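Local coordinates for protein fructosamine deglycase FrlB (Bacillus subtilis, PDB 3EUA) that converts a range of fructosamine 6-phosphates to glucose 6-phosphate and a free amino acid, at residues 77-82 / 142-147. Sequence-based numbering, arbitrary orientation.
Sequences LVILCS and YQIVFG
The end methyl of I79 meets two methyl groups of the helix, one from I144 and one from V145, and these two apolar contacts are the closest between residues 77-82 and 142-147. From CA, the I79 side chain leaves the strand toward the helix. I79 CB remains 5.5 Å from I144 CG2, too far for close packing. I79 CG2, anti to the backbone N, stays 4.9 Å from I144 CD1. The other branch does the reaching: CG1 lies beside the backbone N, and an extended second torsion (chi2 173°) carries CD1 outward from the strand. I79 CG1 only grazes I144 CG2, at 4.5 Å. I79 CD1 then comes to 4.0 Å from I144 CG2. The same I79 CD1 lies 4.4 Å from V145 CG2. I144 has the same rotamer as I79 but offers its short CG2 branch, and the two isoleucines run past each other in opposite senses. The contact buries 108 Å² in all, and the backbones stay well apart, with 8.8 Å between the CA atoms of I79 and I144. I105 of strand 103-108 touches both isoleucines, and M107 adds to the packing on I144. Helix 137-153 thus lies over one face of the parallel sheet of the first SIS domain, against its central strand 76-82, with V145 also touching S43 of helix 41-50.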
ATOM      1  N   LEU A  77       4.337  -7.510  18.857  1.00 19.05           N
ATOM      2  CA  LEU A  77       5.178  -6.370  19.098  1.00 18.79           C
ATOM      3  C   LEU A  77       4.595  -5.286  18.196  1.00 19.11           C
ATOM      4  O   LEU A  77       4.400  -5.547  16.980  1.00 18.95           O
ATOM      5  CB  LEU A  77       6.592  -6.632  18.626  1.00 19.03           C
ATOM      6  CG  LEU A  77       7.582  -5.477  18.656  1.00 20.50           C
ATOM      7  CD1 LEU A  77       7.679  -4.916  20.054  1.00 18.53           C
ATOM      8  CD2 LEU A  77       8.963  -5.935  18.116  1.00 19.03           C
ATOM      9  N   VAL A  78       4.288  -4.113  18.746  1.00 18.38           N
ATOM     10  CA  VAL A  78       3.749  -3.015  17.942  1.00 18.49           C
ATOM     11  C   VAL A  78       4.743  -1.857  18.040  1.00 18.67           C
ATOM     12  O   VAL A  78       5.088  -1.424  19.120  1.00 18.43           O
ATOM     13  CB  VAL A  78       2.326  -2.645  18.368  1.00 18.55           C
ATOM     14  CG1 VAL A  78       1.772  -1.502  17.525  1.00 17.97           C
ATOM     15  CG2 VAL A  78       1.394  -3.870  18.243  1.00 19.28           C
ATOM     16  N   ILE A  79       5.234  -1.401  16.899  1.00 18.80           N
ATOM     17  CA  ILE A  79       6.181  -0.321  16.845  1.00 19.63           C
ATOM     18  C   ILE A  79       5.423   0.884  16.309  1.00 19.98           C
ATOM     19  O   ILE A  79       4.860   0.814  15.199  1.00 18.18           O
ATOM     20  CB  ILE A  79       7.362  -0.632  15.906  1.00 19.55           C
ATOM     21  CG1 ILE A  79       8.147  -1.854  16.387  1.00 20.59           C
ATOM     22  CG2 ILE A  79       8.311   0.590  15.816  1.00 20.17           C
ATOM     23  CD1 ILE A  79       9.206  -2.318  15.437  1.00 19.54           C
ATOM     24  N   LEU A  80       5.381   1.954  17.107  1.00 20.56           N
ATOM     25  CA  LEU A  80       4.675   3.175  16.735  1.00 20.44           C
ATOM     26  C   LEU A  80       5.621   4.372  16.621  1.00 21.62           C
ATOM     27  O   LEU A  80       6.712   4.393  17.216  1.00 22.04           O
ATOM     28  CB  LEU A  80       3.532   3.481  17.716  1.00 21.17           C
ATOM     29  CG  LEU A  80       2.578   2.312  17.983  1.00 20.25           C
ATOM     30  CD1 LEU A  80       2.859   1.639  19.358  1.00 18.29           C
ATOM     31  CD2 LEU A  80       1.164   2.790  17.901  1.00 20.43           C
ATOM     32  N   CYS A  81       5.210   5.363  15.845  1.00 22.53           N
ATOM     33  CA  CYS A  81       6.004   6.565  15.690  1.00 22.61           C
ATOM     34  C   CYS A  81       5.116   7.785  15.497  1.00 21.92           C
ATOM     35  O   CYS A  81       4.120   7.728  14.771  1.00 21.25           O
ATOM     36  CB  CYS A  81       6.946   6.422  14.508  1.00 22.36           C
ATOM     37  SG  CYS A  81       8.021   7.855  14.343  1.00 26.21           S
ATOM     38  N   SER A  82       5.488   8.870  16.159  1.00 22.30           N
ATOM     39  CA  SER A  82       4.835  10.167  16.057  1.00 22.20           C
ATOM     40  C   SER A  82       5.868  11.194  16.451  1.00 22.76           C
ATOM     41  O   SER A  82       6.374  11.147  17.570  1.00 23.51           O
ATOM     42  CB  SER A  82       3.642  10.300  17.005  1.00 21.95           C
ATOM     43  OG  SER A  82       3.111  11.632  16.953  1.00 20.47           O
ATOM     44  N   TYR A 142      15.671   1.416  12.676  1.00 19.07           N
ATOM     45  CA  TYR A 142      16.516   0.278  12.332  1.00 18.96           C
ATOM     46  C   TYR A 142      17.257  -0.331  13.549  1.00 19.28           C
ATOM     47  O   TYR A 142      17.487  -1.536  13.599  1.00 19.68           O
ATOM     48  CB  TYR A 142      17.504   0.598  11.196  1.00 19.72           C
ATOM     49  CG  TYR A 142      16.981   0.445   9.781  1.00 18.23           C
ATOM     50  CD1 TYR A 142      15.792  -0.254   9.490  1.00 20.44           C
ATOM     51  CD2 TYR A 142      17.806   0.769   8.704  1.00 22.14           C
ATOM     52  CE1 TYR A 142      15.375  -0.462   8.170  1.00 18.95           C
ATOM     53  CE2 TYR A 142      17.399   0.559   7.358  1.00 19.42           C
ATOM     54  CZ  TYR A 142      16.182  -0.038   7.113  1.00 19.97           C
ATOM     55  OH  TYR A 142      15.788  -0.257   5.833  1.00 19.45           O
ATOM     56  N   GLN A 143      17.659   0.476  14.518  1.00 18.72           N
ATOM     57  CA  GLN A 143      18.254  -0.090  15.735  1.00 18.92           C
ATOM     58  C   GLN A 143      17.259  -1.082  16.369  1.00 18.58           C
ATOM     59  O   GLN A 143      17.621  -2.217  16.756  1.00 18.38           O
ATOM     60  CB  GLN A 143      18.606   1.015  16.734  1.00 18.65           C
ATOM     61  CG  GLN A 143      19.678   2.013  16.298  1.00 19.38           C
ATOM     62  CD  GLN A 143      19.860   3.141  17.306  1.00 20.24           C
ATOM     63  OE1 GLN A 143      19.769   2.920  18.504  1.00 21.31           O
ATOM     64  NE2 GLN A 143      20.147   4.350  16.821  1.00 20.58           N
ATOM     65  N   ILE A 144      15.997  -0.657  16.452  1.00 18.66           N
ATOM     66  CA  ILE A 144      14.926  -1.490  16.995  1.00 18.41           C
ATOM     67  C   ILE A 144      14.680  -2.742  16.139  1.00 18.85           C
ATOM     68  O   ILE A 144      14.604  -3.877  16.648  1.00 18.59           O
ATOM     69  CB  ILE A 144      13.588  -0.708  17.082  1.00 18.22           C
ATOM     70  CG1 ILE A 144      13.738   0.516  18.017  1.00 19.01           C
ATOM     71  CG2 ILE A 144      12.473  -1.631  17.573  1.00 18.89           C
ATOM     72  CD1 ILE A 144      12.517   1.503  18.096  1.00 17.68           C
ATOM     73  N   VAL A 145      14.534  -2.525  14.831  1.00 19.01           N
ATOM     74  CA  VAL A 145      14.218  -3.601  13.884  1.00 18.42           C
ATOM     75  C   VAL A 145      15.327  -4.657  13.796  1.00 18.93           C
ATOM     76  O   VAL A 145      15.065  -5.841  14.013  1.00 18.66           O
ATOM     77  CB  VAL A 145      13.862  -3.012  12.500  1.00 18.81           C
ATOM     78  CG1 VAL A 145      13.810  -4.057  11.392  1.00 18.37           C
ATOM     79  CG2 VAL A 145      12.537  -2.284  12.624  1.00 17.60           C
ATOM     80  N   PHE A 146      16.556  -4.243  13.517  1.00 19.19           N
ATOM     81  CA  PHE A 146      17.660  -5.218  13.440  1.00 19.95           C
ATOM     82  C   PHE A 146      17.984  -5.814  14.791  1.00 20.10           C
ATOM     83  O   PHE A 146      18.394  -6.974  14.879  1.00 20.43           O
ATOM     84  CB  PHE A 146      18.915  -4.622  12.814  1.00 19.66           C
ATOM     85  CG  PHE A 146      18.805  -4.452  11.311  1.00 20.51           C
ATOM     86  CD1 PHE A 146      19.135  -5.489  10.453  1.00 20.33           C
ATOM     87  CD2 PHE A 146      18.357  -3.268  10.770  1.00 21.12           C
ATOM     88  CE1 PHE A 146      19.000  -5.331   9.076  1.00 19.25           C
ATOM     89  CE2 PHE A 146      18.235  -3.109   9.410  1.00 20.18           C
ATOM     90  CZ  PHE A 146      18.555  -4.147   8.567  1.00 20.23           C
ATOM     91  N   GLY A 147      17.798  -5.020  15.838  1.00 20.48           N
ATOM     92  CA  GLY A 147      18.003  -5.496  17.201  1.00 20.19           C
ATOM     93  C   GLY A 147      17.010  -6.593  17.540  1.00 20.15           C
ATOM     94  O   GLY A 147      17.391  -7.577  18.129  1.00 19.84           O
TER